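Local coordinates for DNA repair protein RAD2 (PDB 4Q0W) that cuts single-stranded DNA as an endonuclease of the XPG/RAD2 family, essential for the incision step of nucleotide excision repair, at residues 51-65 / 150-163. Sequence-based numbering, arbitrary orientation.
Sequences NSHITGFFRRICKLL and MIKEVQELLSRFGI
His53 NE2 donates to Glu153 OE2 at 2.6 Å with an N-H...O angle of 159°, the carboxylate oxygen lying close to the imidazole plane. A chi1 of 63° puts CG between the backbone N and the carbonyl carbon, and the ring reaches toward helix 148-160. Ile54 CG1 lies over one face of that ring and Met150 CG over the opposite one, both offset toward the rim, so the imidazole is flanked on both faces while its edge is bonded. One turn on, Val154 CB sits over the centre of the Phe57 ring, 3.8 Å from its centroid and almost on the normal: a CH-pi contact. Leu157 packs as a knob into the hole formed by Ile54, Phe57, Phe58 and Ile61. The two helices run roughly parallel, with axes 9.8 Å apart at a crossing angle of -31°, and join the N-domain to the I-domain beside the PIN-like nuclease sheet. Farther along, Ile61 CG2 stands over the Phe161 ring, 3.5 Å from its centroid, and also meets Ile163 CD1 at 3.6 Å. Leu65 CD1 approaches Phe161 CD1 obliquely, at 3.6 Å. Gly162, at positive phi with backbone bonds back into the last turn, forms a Schellman motif between Phe161 and Ile163, which both turn toward helix 52-66. In the next shell, Trp33 and Phe73 pack on Phe57, while Trp349 meets Phe58 edge-to-face.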
ATOM      1  N   ASN A  51      22.141   5.592  30.985  1.00 38.92           N
ATOM      2  CA  ASN A  51      22.149   4.189  31.392  1.00 40.22           C
ATOM      3  C   ASN A  51      20.821   3.441  31.192  1.00 31.51           C
ATOM      4  O   ASN A  51      20.510   2.502  31.927  1.00 32.67           O
ATOM      5  CB  ASN A  51      22.653   4.051  32.837  1.00 41.26           C
ATOM      6  CG  ASN A  51      24.155   4.304  32.969  1.00 45.51           C
ATOM      7  OD1 ASN A  51      24.941   3.977  32.076  1.00 44.25           O
ATOM      8  ND2 ASN A  51      24.554   4.882  34.096  1.00 44.25           N
ATOM      9  N   SER A  52      20.050   3.853  30.190  1.00 32.35           N
ATOM     10  CA  SER A  52      18.789   3.193  29.854  1.00 29.78           C
ATOM     11  C   SER A  52      19.000   1.720  29.510  1.00 28.16           C
ATOM     12  O   SER A  52      18.081   0.905  29.643  1.00 28.74           O
ATOM     13  CB  SER A  52      18.125   3.895  28.669  1.00 40.83           C
ATOM     14  OG  SER A  52      18.888   3.706  27.489  1.00 35.62           O
ATOM     15  N   HIS A  53      20.205   1.382  29.057  1.00 22.81           N
ATOM     16  CA  HIS A  53      20.533  -0.015  28.798  1.00 29.95           C
ATOM     17  C   HIS A  53      20.544  -0.829  30.093  1.00 29.30           C
ATOM     18  O   HIS A  53      20.191  -2.013  30.092  1.00 25.86           O
ATOM     19  CB  HIS A  53      21.879  -0.130  28.095  1.00 33.44           C
ATOM     20  CG  HIS A  53      23.029   0.380  28.909  1.00 39.50           C
ATOM     21  ND1 HIS A  53      23.123   1.689  29.328  1.00 37.46           N
ATOM     22  CD2 HIS A  53      24.138  -0.247  29.374  1.00 34.12           C
ATOM     23  CE1 HIS A  53      24.238   1.847  30.022  1.00 36.64           C
ATOM     24  NE2 HIS A  53      24.868   0.688  30.069  1.00 37.92           N
ATOM     25  N   ILE A  54      20.954  -0.198  31.192  1.00 27.92           N
ATOM     26  CA  ILE A  54      20.947  -0.869  32.490  1.00 27.03           C
ATOM     27  C   ILE A  54      19.517  -1.016  32.992  1.00 23.21           C
ATOM     28  O   ILE A  54      19.108  -2.098  33.408  1.00 22.27           O
ATOM     29  CB  ILE A  54      21.781  -0.103  33.539  1.00 31.61           C
ATOM     30  CG1 ILE A  54      23.214   0.088  33.041  1.00 30.80           C
ATOM     31  CG2 ILE A  54      21.765  -0.832  34.895  1.00 20.86           C
ATOM     32  CD1 ILE A  54      24.009  -1.185  32.987  1.00 33.97           C
ATOM     33  N   THR A  55      18.763   0.079  32.952  1.00 20.57           N
ATOM     34  CA  THR A  55      17.367   0.066  33.367  0.76 25.44           C
ATOM     35  C   THR A  55      16.586  -0.971  32.552  1.00 29.10           C
ATOM     36  O   THR A  55      15.818  -1.763  33.105  1.00 23.51           O
ATOM     37  CB  THR A  55      16.719   1.455  33.176  0.76 29.13           C
ATOM     38  OG1 THR A  55      17.420   2.419  33.969  0.76 31.98           O
ATOM     39  CG2 THR A  55      15.259   1.443  33.593  0.76 27.76           C
ATOM     40  N   GLY A  56      16.807  -0.967  31.238  1.00 28.46           N
ATOM     41  CA  GLY A  56      16.120  -1.869  30.328  1.00 28.01           C
ATOM     42  C   GLY A  56      16.431  -3.323  30.615  1.00 19.78           C
ATOM     43  O   GLY A  56      15.518  -4.130  30.784  1.00 22.16           O
ATOM     44  N   PHE A  57      17.717  -3.665  30.663  1.00 20.45           N
ATOM     45  CA  PHE A  57      18.116  -5.032  30.970  1.00 23.51           C
ATOM     46  C   PHE A  57      17.588  -5.481  32.327  1.00 27.15           C
ATOM     47  O   PHE A  57      17.068  -6.597  32.443  1.00 19.07           O
ATOM     48  CB  PHE A  57      19.632  -5.193  30.932  1.00 22.77           C
ATOM     49  CG  PHE A  57      20.164  -5.645  29.598  1.00 19.60           C
ATOM     50  CD1 PHE A  57      20.304  -4.743  28.551  1.00 16.77           C
ATOM     51  CD2 PHE A  57      20.544  -6.968  29.399  1.00 18.58           C
ATOM     52  CE1 PHE A  57      20.803  -5.151  27.326  1.00 22.27           C
ATOM     53  CE2 PHE A  57      21.044  -7.385  28.176  1.00 22.40           C
ATOM     54  CZ  PHE A  57      21.172  -6.470  27.136  1.00 19.09           C
ATOM     55  N   PHE A  58      17.707  -4.620  33.343  1.00 20.19           N
ATOM     56  CA  PHE A  58      17.267  -4.988  34.693  1.00 24.21           C
ATOM     57  C   PHE A  58      15.781  -5.385  34.728  1.00 18.12           C
ATOM     58  O   PHE A  58      15.412  -6.407  35.310  1.00 22.79           O
ATOM     59  CB  PHE A  58      17.553  -3.857  35.700  1.00 22.05           C
ATOM     60  CG  PHE A  58      17.205  -4.207  37.133  1.00 25.60           C
ATOM     61  CD1 PHE A  58      15.926  -3.980  37.633  1.00 27.59           C
ATOM     62  CD2 PHE A  58      18.166  -4.746  37.986  1.00 24.84           C
ATOM     63  CE1 PHE A  58      15.606  -4.304  38.962  1.00 23.49           C
ATOM     64  CE2 PHE A  58      17.852  -5.070  39.309  1.00 27.06           C
ATOM     65  CZ  PHE A  58      16.571  -4.849  39.789  1.00 21.01           C
ATOM     66  N   ARG A  59      14.942  -4.564  34.110  1.00 21.78           N
ATOM     67  CA  ARG A  59      13.507  -4.805  34.066  1.00 23.61           C
ATOM     68  C   ARG A  59      13.137  -6.114  33.347  1.00 27.84           C
ATOM     69  O   ARG A  59      12.232  -6.848  33.778  1.00 23.13           O
ATOM     70  CB  ARG A  59      12.822  -3.623  33.373  1.00 28.15           C
ATOM     71  CG  ARG A  59      11.308  -3.756  33.238  1.00 34.06           C
ATOM     72  CD  ARG A  59      10.708  -2.510  32.587  1.00 41.28           C
ATOM     73  N   ARG A  60      13.823  -6.403  32.244  1.00 22.05           N
ATOM     74  CA  ARG A  60      13.541  -7.631  31.504  1.00 22.65           C
ATOM     75  C   ARG A  60      14.026  -8.867  32.256  1.00 22.02           C
ATOM     76  O   ARG A  60      13.350  -9.895  32.274  1.00 18.34           O
ATOM     77  CB  ARG A  60      14.137  -7.566  30.090  1.00 16.26           C
ATOM     78  CG  ARG A  60      13.444  -6.536  29.217  1.00 23.89           C
ATOM     79  CD  ARG A  60      13.848  -6.667  27.755  1.00 22.57           C
ATOM     80  NE  ARG A  60      13.084  -5.767  26.903  1.00 18.76           N
ATOM     81  CZ  ARG A  60      13.231  -5.692  25.584  1.00 27.18           C
ATOM     82  NH1 ARG A  60      14.109  -6.473  24.972  1.00 22.09           N
ATOM     83  NH2 ARG A  60      12.502  -4.839  24.879  1.00 20.69           N
ATOM     84  N   ILE A  61      15.195  -8.763  32.884  1.00 18.92           N
ATOM     85  CA  ILE A  61      15.736  -9.870  33.675  1.00 17.30           C
ATOM     86  C   ILE A  61      14.767 -10.218  34.810  1.00 21.68           C
ATOM     87  O   ILE A  61      14.508 -11.393  35.092  1.00 21.36           O
ATOM     88  CB  ILE A  61      17.112  -9.503  34.268  1.00 21.02           C
ATOM     89  CG1 ILE A  61      18.187  -9.520  33.178  1.00 19.58           C
ATOM     90  CG2 ILE A  61      17.501 -10.451  35.407  1.00 18.88           C
ATOM     91  CD1 ILE A  61      19.504  -8.845  33.608  1.00 19.85           C
ATOM     92  N   CYS A  62      14.225  -9.190  35.454  1.00 19.95           N
ATOM     93  CA  CYS A  62      13.309  -9.403  36.563  1.00 24.58           C
ATOM     94  C   CYS A  62      12.026 -10.094  36.085  1.00 24.20           C
ATOM     95  O   CYS A  62      11.494 -10.952  36.777  1.00 22.71           O
ATOM     96  CB  CYS A  62      13.002  -8.076  37.261  1.00 21.14           C
ATOM     97  SG  CYS A  62      14.422  -7.437  38.221  1.00 28.34           S
ATOM     98  N   LYS A  63      11.543  -9.726  34.900  1.00 24.02           N
ATOM     99  CA  LYS A  63      10.336 -10.348  34.356  1.00 25.01           C
ATOM    100  C   LYS A  63      10.571 -11.845  34.148  1.00 24.88           C
ATOM    101  O   LYS A  63       9.768 -12.667  34.585  1.00 23.63           O
ATOM    102  CB  LYS A  63       9.896  -9.663  33.056  1.00 29.17           C
ATOM    103  CG  LYS A  63       8.582 -10.221  32.474  1.00 29.36           C
ATOM    104  CD  LYS A  63       8.046  -9.348  31.338  1.00 29.02           C
ATOM    105  CE  LYS A  63       6.807  -9.966  30.687  1.00 28.47           C
ATOM    106  NZ  LYS A  63       6.264  -9.128  29.577  1.00 29.39           N
ATOM    107  N   LEU A  64      11.696 -12.190  33.518  1.00 20.99           N
ATOM    108  CA  LEU A  64      12.068 -13.589  33.315  1.00 22.85           C
ATOM    109  C   LEU A  64      12.159 -14.341  34.647  1.00 24.13           C
ATOM    110  O   LEU A  64      11.621 -15.446  34.790  1.00 21.42           O
ATOM    111  CB  LEU A  64      13.403 -13.687  32.556  1.00 23.30           C
ATOM    112  CG  LEU A  64      13.440 -13.102  31.131  1.00 22.42           C
ATOM    113  CD1 LEU A  64      14.855 -13.046  30.581  1.00 18.64           C
ATOM    114  CD2 LEU A  64      12.539 -13.900  30.195  1.00 20.07           C
ATOM    115  N   LEU A  65      12.830 -13.740  35.624  1.00 20.04           N
ATOM    116  CA  LEU A  65      13.031 -14.408  36.899  1.00 21.47           C
ATOM    117  C   LEU A  65      11.715 -14.541  37.656  1.00 22.58           C
ATOM    118  O   LEU A  65      11.472 -15.553  38.326  1.00 21.56           O
ATOM    119  CB  LEU A  65      14.090 -13.688  37.740  1.00 24.72           C
ATOM    120  CG  LEU A  65      15.536 -13.833  37.262  1.00 28.43           C
ATOM    121  CD1 LEU A  65      16.527 -13.149  38.219  1.00 23.41           C
ATOM    122  CD2 LEU A  65      15.913 -15.305  37.041  1.00 24.33           C
ATOM    123  N   MET A 150      29.093  -0.378  27.542  1.00 33.77           N
ATOM    124  CA  MET A 150      27.682  -0.681  27.738  1.00 39.99           C
ATOM    125  C   MET A 150      27.487  -2.189  27.773  1.00 34.65           C
ATOM    126  O   MET A 150      26.754  -2.711  28.620  1.00 30.31           O
ATOM    127  CB  MET A 150      26.837  -0.063  26.634  1.00 38.08           C
ATOM    128  CG  MET A 150      26.746   1.445  26.715  1.00 42.36           C
ATOM    129  SD  MET A 150      26.003   2.133  25.225  1.00 40.69           S
ATOM    130  CE  MET A 150      25.782   3.843  25.727  1.00 37.84           C
ATOM    131  N   ILE A 151      28.180  -2.879  26.868  1.00 28.84           N
ATOM    132  CA  ILE A 151      28.122  -4.333  26.774  1.00 29.61           C
ATOM    133  C   ILE A 151      28.691  -4.981  28.028  1.00 30.80           C
ATOM    134  O   ILE A 151      28.064  -5.868  28.611  1.00 29.47           O
ATOM    135  CB  ILE A 151      28.862  -4.839  25.521  1.00 29.25           C
ATOM    136  CG1 ILE A 151      28.078  -4.457  24.261  1.00 34.47           C
ATOM    137  CG2 ILE A 151      29.045  -6.346  25.566  1.00 24.56           C
ATOM    138  CD1 ILE A 151      28.840  -4.686  22.956  1.00 38.50           C
ATOM    139  N   LYS A 152      29.872  -4.532  28.446  1.00 32.24           N
ATOM    140  CA  LYS A 152      30.502  -5.039  29.662  1.00 31.16           C
ATOM    141  C   LYS A 152      29.612  -4.817  30.882  1.00 24.75           C
ATOM    142  O   LYS A 152      29.546  -5.667  31.773  1.00 28.26           O
ATOM    143  CB  LYS A 152      31.873  -4.389  29.876  1.00 29.23           C
ATOM    144  CG  LYS A 152      32.980  -4.978  29.011  1.00 34.01           C
ATOM    145  N   GLU A 153      28.930  -3.675  30.909  1.00 21.65           N
ATOM    146  CA  GLU A 153      28.038  -3.317  32.009  1.00 26.98           C
ATOM    147  C   GLU A 153      26.846  -4.264  32.146  1.00 29.96           C
ATOM    148  O   GLU A 153      26.542  -4.743  33.246  1.00 21.77           O
ATOM    149  CB  GLU A 153      27.541  -1.876  31.844  1.00 23.43           C
ATOM    150  CG  GLU A 153      28.542  -0.820  32.350  1.00 35.97           C
ATOM    151  CD  GLU A 153      28.273   0.571  31.793  1.00 42.89           C
ATOM    152  OE1 GLU A 153      29.015   1.500  32.164  1.00 49.64           O
ATOM    153  OE2 GLU A 153      27.329   0.733  30.979  1.00 45.10           O
ATOM    154  N   VAL A 154      26.159  -4.521  31.037  1.00 22.45           N
ATOM    155  CA  VAL A 154      24.996  -5.398  31.095  1.00 22.65           C
ATOM    156  C   VAL A 154      25.456  -6.813  31.419  1.00 23.37           C
ATOM    157  O   VAL A 154      24.761  -7.557  32.115  1.00 23.80           O
ATOM    158  CB  VAL A 154      24.122  -5.337  29.804  1.00 22.89           C
ATOM    159  CG1 VAL A 154      23.597  -3.938  29.593  1.00 22.05           C
ATOM    160  CG2 VAL A 154      24.903  -5.789  28.588  1.00 19.70           C
ATOM    161  N   GLN A 155      26.650  -7.180  30.964  1.00 18.84           N
ATOM    162  CA  GLN A 155      27.142  -8.514  31.278  1.00 21.01           C
ATOM    163  C   GLN A 155      27.538  -8.633  32.753  1.00 26.03           C
ATOM    164  O   GLN A 155      27.398  -9.697  33.351  1.00 20.61           O
ATOM    165  CB  GLN A 155      28.281  -8.917  30.344  1.00 21.62           C
ATOM    166  CG  GLN A 155      27.795  -9.178  28.914  1.00 25.37           C
ATOM    167  CD  GLN A 155      28.934  -9.272  27.912  1.00 31.35           C
ATOM    168  OE1 GLN A 155      30.098  -9.034  28.247  1.00 35.32           O
ATOM    169  NE2 GLN A 155      28.601  -9.619  26.675  1.00 24.56           N
ATOM    170  N   GLU A 156      28.022  -7.543  33.339  1.00 22.72           N
ATOM    171  CA  GLU A 156      28.320  -7.535  34.772  1.00 26.02           C
ATOM    172  C   GLU A 156      27.013  -7.697  35.549  1.00 20.20           C
ATOM    173  O   GLU A 156      26.937  -8.460  36.505  1.00 21.72           O
ATOM    174  CB  GLU A 156      29.034  -6.240  35.176  1.00 18.80           C
ATOM    175  CG  GLU A 156      29.306  -6.104  36.684  1.00 26.98           C
ATOM    176  CD  GLU A 156      30.233  -7.178  37.214  1.00 31.90           C
ATOM    177  OE1 GLU A 156      31.060  -7.696  36.433  1.00 35.72           O
ATOM    178  OE2 GLU A 156      30.134  -7.514  38.414  1.00 35.09           O
ATOM    179  N   LEU A 157      25.982  -6.979  35.121  1.00 21.29           N
ATOM    180  CA  LEU A 157      24.666  -7.106  35.725  1.00 22.65           C
ATOM    181  C   LEU A 157      24.201  -8.556  35.673  1.00 20.94           C
ATOM    182  O   LEU A 157      23.800  -9.131  36.702  1.00 17.43           O
ATOM    183  CB  LEU A 157      23.669  -6.192  35.022  1.00 15.46           C
ATOM    184  CG  LEU A 157      22.222  -6.224  35.520  1.00 21.12           C
ATOM    185  CD1 LEU A 157      22.138  -5.856  37.000  1.00 23.52           C
ATOM    186  CD2 LEU A 157      21.369  -5.296  34.698  1.00 23.15           C
ATOM    187  N   LEU A 158      24.287  -9.150  34.483  1.00 21.27           N
ATOM    188  CA  LEU A 158      23.908 -10.550  34.292  1.00 19.44           C
ATOM    189  C   LEU A 158      24.623 -11.479  35.276  1.00 18.60           C
ATOM    190  O   LEU A 158      23.998 -12.350  35.886  1.00 22.17           O
ATOM    191  CB  LEU A 158      24.180 -10.986  32.852  1.00 15.59           C
ATOM    192  CG  LEU A 158      23.125 -10.533  31.843  1.00 20.81           C
ATOM    193  CD1 LEU A 158      23.611 -10.744  30.400  1.00 15.09           C
ATOM    194  CD2 LEU A 158      21.802 -11.281  32.097  1.00 16.70           C
ATOM    195  N   SER A 159      25.925 -11.286  35.457  1.00 19.27           N
ATOM    196  CA  SER A 159      26.662 -12.204  36.320  1.00 23.73           C
ATOM    197  C   SER A 159      26.338 -12.001  37.808  1.00 19.86           C
ATOM    198  O   SER A 159      26.304 -12.968  38.571  1.00 26.59           O
ATOM    199  CB  SER A 159      28.165 -12.147  36.044  1.00 29.57           C
ATOM    200  OG  SER A 159      28.713 -10.916  36.467  1.00 35.19           O
ATOM    201  N   ARG A 160      26.060 -10.765  38.215  1.00 17.50           N
ATOM    202  CA  ARG A 160      25.610 -10.514  39.590  1.00 21.05           C
ATOM    203  C   ARG A 160      24.217 -11.105  39.853  1.00 25.55           C
ATOM    204  O   ARG A 160      23.852 -11.354  41.012  1.00 22.01           O
ATOM    205  CB  ARG A 160      25.647  -9.015  39.911  1.00 19.58           C
ATOM    206  CG  ARG A 160      27.058  -8.414  39.788  1.00 19.54           C
ATOM    207  CD  ARG A 160      27.115  -6.942  40.220  1.00 26.32           C
ATOM    208  NE  ARG A 160      28.460  -6.389  40.033  1.00 32.78           N
ATOM    209  CZ  ARG A 160      28.983  -5.384  40.734  1.00 28.08           C
ATOM    210  NH1 ARG A 160      28.293  -4.797  41.709  1.00 23.81           N
ATOM    211  NH2 ARG A 160      30.212  -4.976  40.465  1.00 33.85           N
ATOM    212  N   PHE A 161      23.448 -11.331  38.781  1.00 18.70           N
ATOM    213  CA  PHE A 161      22.169 -12.037  38.873  1.00 20.72           C
ATOM    214  C   PHE A 161      22.402 -13.546  38.861  1.00 22.16           C
ATOM    215  O   PHE A 161      21.473 -14.325  39.079  1.00 23.93           O
ATOM    216  CB  PHE A 161      21.262 -11.689  37.696  1.00 16.97           C
ATOM    217  CG  PHE A 161      20.264 -10.599  37.978  1.00 19.02           C
ATOM    218  CD1 PHE A 161      19.167 -10.836  38.799  1.00 19.34           C
ATOM    219  CD2 PHE A 161      20.401  -9.346  37.390  1.00 16.77           C
ATOM    220  CE1 PHE A 161      18.243  -9.834  39.047  1.00 18.24           C
ATOM    221  CE2 PHE A 161      19.476  -8.337  37.626  1.00 15.69           C
ATOM    222  CZ  PHE A 161      18.391  -8.583  38.451  1.00 19.59           C
ATOM    223  N   GLY A 162      23.639 -13.959  38.596  1.00 20.60           N
ATOM    224  CA  GLY A 162      23.934 -15.372  38.441  1.00 21.28           C
ATOM    225  C   GLY A 162      23.396 -15.973  37.144  1.00 26.05           C
ATOM    226  O   GLY A 162      23.196 -17.191  37.053  1.00 24.09           O
ATOM    227  N   ILE A 163      23.181 -15.126  36.136  1.00 22.91           N
ATOM    228  CA  ILE A 163      22.649 -15.578  34.844  1.00 22.85           C
ATOM    229  C   ILE A 163      23.763 -15.792  33.825  1.00 21.52           C
ATOM    230  O   ILE A 163      24.528 -14.879  33.523  1.00 21.99           O
ATOM    231  CB  ILE A 163      21.601 -14.594  34.292  1.00 23.15           C
ATOM    232  CG1 ILE A 163      20.384 -14.538  35.222  1.00 15.41           C
ATOM    233  CG2 ILE A 163      21.154 -14.978  32.874  1.00 18.59           C
ATOM    234  CD1 ILE A 163      19.488 -13.361  34.940  1.00 20.95           C
TER